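Local structure of glutathione S-transferase (Vibrio parahaemolyticus, 7MIQ) at residues V15-K20 and G167-G172; E140-L145 and I180-K185. The protein probably catalyses the conjugation of glutathione to electrophilic compounds, as a Gtt2-class glutathione S-transferase. All blocks are in the same frame, centred on the assembly; numbering follows the deposited sequence.

Interaction 1 of 2, residues V15-K20 and G167-G172; sequences VSIFLK and GYIFIG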
loop_
_atom_site.group_PDB
_atom_site.type_symbol
_atom_site.label_atom_id
_atom_site.label_comp_id
_atom_site.label_asym_id
_atom_site.label_seq_id
_atom_site.Cartn_x
_atom_site.Cartn_y
_atom_site.Cartn_z
ATOM N N VAL A 15 -4.081 -14.405 -1.349
ATOM C CA VAL A 15 -5.498 -14.500 -1.682
ATOM C C VAL A 15 -6.074 -15.838 -1.239
ATOM O O VAL A 15 -7.208 -15.903 -0.747
ATOM C CB VAL A 15 -5.698 -14.270 -3.192
ATOM C CG1 VAL A 15 -7.166 -14.477 -3.581
ATOM C CG2 VAL A 15 -5.224 -12.875 -3.577
ATOM N N SER A 16 -5.310 -16.924 -1.412
ATOM C CA SER A 16 -5.809 -18.255 -1.070
ATOM C C SER A 16 -6.137 -18.367 0.413
ATOM O O SER A 16 -7.172 -18.933 0.785
ATOM C CB SER A 16 -4.785 -19.325 -1.461
ATOM O OG SER A 16 -4.677 -19.454 -2.866
ATOM N N ILE A 17 -5.261 -17.850 1.276
ATOM C CA ILE A 17 -5.511 -17.908 2.715
ATOM C C ILE A 17 -6.734 -17.074 3.078
ATOM O O ILE A 17 -7.581 -17.496 3.876
ATOM C CB ILE A 17 -4.261 -17.447 3.483
ATOM C CG1 ILE A 17 -3.096 -18.410 3.236
ATOM C CG2 ILE A 17 -4.553 -17.321 4.974
ATOM C CD1 ILE A 17 -1.756 -17.859 3.714
ATOM N N PHE A 18 -6.843 -15.875 2.496
ATOM C CA PHE A 18 -7.993 -15.012 2.750
ATOM C C PHE A 18 -9.293 -15.697 2.343
ATOM O O PHE A 18 -10.282 -15.672 3.086
ATOM C CB PHE A 18 -7.812 -13.698 1.990
ATOM C CG PHE A 18 -8.780 -12.616 2.385
ATOM C CD1 PHE A 18 -10.065 -12.588 1.868
ATOM C CD2 PHE A 18 -8.389 -11.608 3.249
ATOM C CE1 PHE A 18 -10.950 -11.582 2.222
ATOM C CE2 PHE A 18 -9.266 -10.597 3.608
ATOM C CZ PHE A 18 -10.549 -10.585 3.096
ATOM N N LEU A 19 -9.304 -16.323 1.167
ATOM C CA LEU A 19 -10.504 -17.005 0.700
ATOM C C LEU A 19 -10.891 -18.140 1.641
ATOM O O LEU A 19 -12.076 -18.335 1.936
ATOM C CB LEU A 19 -10.278 -17.521 -0.720
ATOM C CG LEU A 19 -11.504 -17.826 -1.576
ATOM C CD1 LEU A 19 -12.447 -16.635 -1.602
ATOM C CD2 LEU A 19 -11.061 -18.189 -2.980
ATOM N N LYS A 20 -9.903 -18.889 2.141
ATOM C CA LYS A 20 -10.205 -19.949 3.098
ATOM C C LYS A 20 -10.756 -19.385 4.402
ATOM O O LYS A 20 -11.683 -19.960 4.985
ATOM C CB LYS A 20 -8.961 -20.796 3.368
ATOM C CG LYS A 20 -8.701 -21.880 2.339
ATOM C CD LYS A 20 -7.447 -22.672 2.690
ATOM C CE LYS A 20 -7.192 -23.783 1.685
ATOM N NZ LYS A 20 -5.898 -24.478 1.941
ATOM N N GLY A 167 1.454 -10.355 7.509
ATOM C CA GLY A 167 2.586 -10.536 8.405
ATOM C C GLY A 167 3.138 -11.949 8.366
ATOM O O GLY A 167 4.355 -12.155 8.410
ATOM N N TYR A 168 2.247 -12.940 8.285
ATOM C CA TYR A 168 2.667 -14.336 8.187
ATOM C C TYR A 168 3.523 -14.567 6.947
ATOM O O TYR A 168 4.583 -15.202 7.026
ATOM C CB TYR A 168 1.423 -15.230 8.191
ATOM C CG TYR A 168 1.610 -16.682 7.792
ATOM C CD1 TYR A 168 1.933 -17.652 8.735
ATOM C CD2 TYR A 168 1.407 -17.089 6.477
ATOM C CE1 TYR A 168 2.078 -18.990 8.367
ATOM C CE2 TYR A 168 1.549 -18.412 6.104
ATOM C CZ TYR A 168 1.882 -19.358 7.049
ATOM O OH TYR A 168 2.013 -20.672 6.662
ATOM N N ILE A 169 3.097 -14.034 5.798
ATOM C CA ILE A 169 3.893 -14.155 4.579
ATOM C C ILE A 169 5.234 -13.447 4.744
ATOM O O ILE A 169 6.278 -13.958 4.316
ATOM C CB ILE A 169 3.109 -13.612 3.367
ATOM C CG1 ILE A 169 1.859 -14.459 3.107
ATOM C CG2 ILE A 169 3.995 -13.566 2.121
ATOM C CD1 ILE A 169 2.159 -15.902 2.760
ATOM N N PHE A 170 5.229 -12.267 5.373
ATOM C CA PHE A 170 6.471 -11.526 5.595
ATOM C C PHE A 170 7.442 -12.321 6.460
ATOM O O PHE A 170 8.620 -12.470 6.113
ATOM C CB PHE A 170 6.159 -10.162 6.228
ATOM C CG PHE A 170 7.326 -9.536 6.957
ATOM C CD1 PHE A 170 8.527 -9.288 6.309
ATOM C CD2 PHE A 170 7.210 -9.182 8.294
ATOM C CE1 PHE A 170 9.596 -8.711 6.986
ATOM C CE2 PHE A 170 8.270 -8.607 8.976
ATOM C CZ PHE A 170 9.465 -8.370 8.321
ATOM N N ILE A 171 6.967 -12.843 7.593
ATOM C CA ILE A 171 7.851 -13.612 8.465
ATOM C C ILE A 171 8.289 -14.905 7.780
ATOM O O ILE A 171 9.430 -15.351 7.957
ATOM C CB ILE A 171 7.170 -13.870 9.825
ATOM C CG1 ILE A 171 7.018 -12.559 10.609
ATOM C CG2 ILE A 171 7.947 -14.897 10.648
ATOM C CD1 ILE A 171 8.319 -11.778 10.791
ATOM N N GLY A 172 7.412 -15.513 6.974
ATOM C CA GLY A 172 7.834 -16.646 6.162
ATOM C C GLY A 172 8.985 -16.300 5.237
ATOM O O GLY A 172 9.938 -17.074 5.098
#
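I17 reaches out from helix 10-22 and touches Y168 and I169 of helix 162-177. CD1 of I17 makes both close approaches. It lies 4.1 Å from CE2 of the Y168 ring, approaching it obliquely. The two side chains run at about a right angle to each other. The same CD1 is 4.5 Å from CD1 of I169, a looser touch. CG1 of I17 stands opposite the carbonyl carbon (chi1 -64°), and chi2 168° extends the chain and carries CD1 toward helix 162-177. The backbones stay far apart, with CA of I17 and CA of I169 10.3 Å from each other. This is thin apolar packing without a hydrogen bond. All three touching residues are buried. The looser side of helix 10-22 carries S16, which is partly exposed and whose OG is hydrogen-bonded to R28 NH1, and K20, which is exposed. Y168 OH is hydrogen-bonded to S205 OG, and F202 meets the Y168 ring edge-to-face while also touching I17. The contact thus joins the thioredoxin-like N-terminal domain to the helical C-terminal domain. V15 and F18 pack on helix 66-76, while I171 leans on helix 187-196 and F170 on helix 127-151.

Interaction 2 of 2, residues E140-L145 and I180-K185; sequences EFLPTL and IEVFEK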
loop_
_atom_site.group_PDB
_atom_site.type_symbol
_atom_site.label_atom_id
_atom_site.label_comp_id
_atom_site.label_asym_id
_atom_site.label_seq_id
_atom_site.Cartn_x
_atom_site.Cartn_y
_atom_site.Cartn_z
ATOM N N GLU A 140 15.725 -4.234 10.808
ATOM C CA GLU A 140 15.396 -3.071 11.627
ATOM C C GLU A 140 13.910 -3.010 11.959
ATOM O O GLU A 140 13.532 -2.448 12.994
ATOM C CB GLU A 140 15.835 -1.791 10.918
ATOM C CG GLU A 140 17.344 -1.624 10.832
ATOM C CD GLU A 140 17.755 -0.459 9.954
ATOM O OE1 GLU A 140 16.868 0.146 9.313
ATOM O OE2 GLU A 140 18.963 -0.148 9.903
ATOM N N PHE A 141 13.053 -3.577 11.109
ATOM C CA PHE A 141 11.623 -3.540 11.391
ATOM C C PHE A 141 11.203 -4.611 12.393
ATOM O O PHE A 141 10.212 -4.423 13.107
ATOM C CB PHE A 141 10.823 -3.686 10.094
ATOM C CG PHE A 141 9.336 -3.792 10.309
ATOM C CD1 PHE A 141 8.637 -2.766 10.924
ATOM C CD2 PHE A 141 8.640 -4.914 9.890
ATOM C CE1 PHE A 141 7.269 -2.859 11.127
ATOM C CE2 PHE A 141 7.270 -5.012 10.086
ATOM C CZ PHE A 141 6.585 -3.985 10.707
ATOM N N LEU A 142 11.934 -5.722 12.471
ATOM C CA LEU A 142 11.523 -6.818 13.346
ATOM C C LEU A 142 11.361 -6.423 14.812
ATOM O O LEU A 142 10.387 -6.883 15.433
ATOM C CB LEU A 142 12.509 -7.986 13.217
ATOM C CG LEU A 142 12.525 -8.745 11.893
ATOM C CD1 LEU A 142 13.678 -9.738 11.882
ATOM C CD2 LEU A 142 11.197 -9.453 11.657
ATOM N N PRO A 143 12.247 -5.626 15.429
ATOM C CA PRO A 143 11.972 -5.197 16.812
ATOM C C PRO A 143 10.670 -4.429 16.949
ATOM O O PRO A 143 9.949 -4.608 17.939
ATOM C CB PRO A 143 13.185 -4.319 17.157
ATOM C CG PRO A 143 14.260 -4.786 16.258
ATOM C CD PRO A 143 13.587 -5.196 14.984
ATOM N N THR A 144 10.350 -3.573 15.973
ATOM C CA THR A 144 9.090 -2.836 16.016
ATOM C C THR A 144 7.898 -3.784 15.998
ATOM O O THR A 144 6.919 -3.580 16.727
ATOM C CB THR A 144 9.015 -1.861 14.839
ATOM O OG1 THR A 144 10.135 -0.972 14.882
ATOM C CG2 THR A 144 7.727 -1.054 14.892
ATOM N N LEU A 145 7.962 -4.829 15.170
ATOM C CA LEU A 145 6.877 -5.803 15.128
ATOM C C LEU A 145 6.804 -6.608 16.420
ATOM O O LEU A 145 5.710 -6.887 16.923
ATOM C CB LEU A 145 7.056 -6.733 13.929
ATOM C CG LEU A 145 5.943 -7.754 13.698
ATOM C CD1 LEU A 145 4.599 -7.057 13.547
ATOM C CD2 LEU A 145 6.258 -8.606 12.465
ATOM N N ILE A 180 16.809 -15.641 8.339
ATOM C CA ILE A 180 16.845 -14.839 9.556
ATOM C C ILE A 180 16.212 -15.640 10.683
ATOM O O ILE A 180 15.084 -16.129 10.551
ATOM C CB ILE A 180 16.117 -13.500 9.356
ATOM C CG1 ILE A 180 16.720 -12.734 8.177
ATOM C CG2 ILE A 180 16.175 -12.678 10.632
ATOM C CD1 ILE A 180 15.959 -11.484 7.806
ATOM N N GLU A 181 16.935 -15.778 11.796
ATOM C CA GLU A 181 16.434 -16.531 12.949
ATOM C C GLU A 181 15.500 -15.640 13.772
ATOM O O GLU A 181 15.801 -15.210 14.887
ATOM C CB GLU A 181 17.591 -17.065 13.782
ATOM C CG GLU A 181 18.447 -18.081 13.044
ATOM C CD GLU A 181 19.423 -18.798 13.953
ATOM O OE1 GLU A 181 19.482 -18.460 15.155
ATOM O OE2 GLU A 181 20.128 -19.704 13.464
ATOM N N VAL A 182 14.324 -15.383 13.193
ATOM C CA VAL A 182 13.374 -14.448 13.793
ATOM C C VAL A 182 12.903 -14.958 15.147
ATOM O O VAL A 182 12.858 -14.212 16.132
ATOM C CB VAL A 182 12.184 -14.209 12.846
ATOM C CG1 VAL A 182 11.131 -13.341 13.522
ATOM C CG2 VAL A 182 12.652 -13.576 11.546
ATOM N N PHE A 183 12.556 -16.244 15.217
ATOM C CA PHE A 183 11.864 -16.764 16.389
ATOM C C PHE A 183 12.790 -16.904 17.589
ATOM O O PHE A 183 12.330 -16.817 18.732
ATOM C CB PHE A 183 11.210 -18.098 16.042
ATOM C CG PHE A 183 10.230 -18.001 14.907
ATOM C CD1 PHE A 183 9.455 -16.859 14.744
ATOM C CD2 PHE A 183 10.098 -19.031 13.993
ATOM C CE1 PHE A 183 8.558 -16.755 13.698
ATOM C CE2 PHE A 183 9.198 -18.932 12.940
ATOM C CZ PHE A 183 8.431 -17.791 12.795
ATOM N N GLU A 184 14.087 -17.120 17.356
ATOM C CA GLU A 184 15.038 -17.129 18.464
ATOM C C GLU A 184 15.123 -15.761 19.124
ATOM O O GLU A 184 15.187 -15.656 20.354
ATOM C CB GLU A 184 16.422 -17.561 17.975
ATOM C CG GLU A 184 16.496 -18.978 17.444
ATOM C CD GLU A 184 16.235 -20.017 18.511
ATOM O OE1 GLU A 184 17.051 -20.120 19.452
ATOM O OE2 GLU A 184 15.209 -20.722 18.415
ATOM N N LYS A 185 15.120 -14.700 18.319
ATOM C CA LYS A 185 15.371 -13.327 18.812
ATOM C C LYS A 185 14.094 -12.580 19.191
ATOM O O LYS A 185 14.209 -11.650 19.987
ATOM C CB LYS A 185 16.100 -12.540 17.728
ATOM C CG LYS A 185 17.189 -13.294 16.977
ATOM C CD LYS A 185 17.566 -12.625 15.674
ATOM C CE LYS A 185 19.046 -12.702 15.372
ATOM N NZ LYS A 185 19.797 -11.609 16.035
#
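L142 of helix 127-151 packs against I180 and V182, where a loop turns into helix 182-185. From CB, which points toward the 180-185 segment, the side chain leads to CG. CB and CG make no close contact with this segment; the touching is left to a terminal methyl. A chi2 of 173° sets CD1 anti to CA, and this far end faces V182 and I180. CD1 rests against two neighbouring methyls, 4.0 Å from CG2 of V182 and 4.1 Å from CG2 of I180. The other methyl, CD2, packs on F170 and I171 of helix 162-177. L142 and V182 cross at about a right angle, and L142 meets I180 at a slant. This is buried apolar packing within the helical C-terminal domain of the glutathione S-transferase fold. It joins helix 127-151 to the turn before helix 182-185, with no hydrogen bond across it. E181, between the two partners, is the centre of an inverse gamma turn, with a weak bond from V182 N to I180 O. It also holds the N-cap position of helix 182-185. Helix 127-151 is kinked at P143. I189 of helix 187-196 touches both L142 and V182, and V175 of helix 162-177 also packs on V182.

Interactions 1 and 2 have centres 18 Å apart. Helix 162-177 carries one segment of interaction 1, and its F170 and I171 pack on the segments of interaction 2. Along the chain their segments alternate, in the order 15-20, 140-145, 167-172, 180-185. Interaction 1 lies near the centre of the chain and joins the N-terminal and C-terminal domains. Interaction 2 lies about 17 Å from the chain centre, wholly within the C-terminal domain. They touch directly: CG2 of I171 is 3.6 Å from CE1 of F183, and CE2 of F170 is 3.8 Å from CD2 of F141. Helix 162-177 thus has neighbours in both domains: I17 meets Y168 and I169, and helices 127-151 and 182-185 meet F170 and I171.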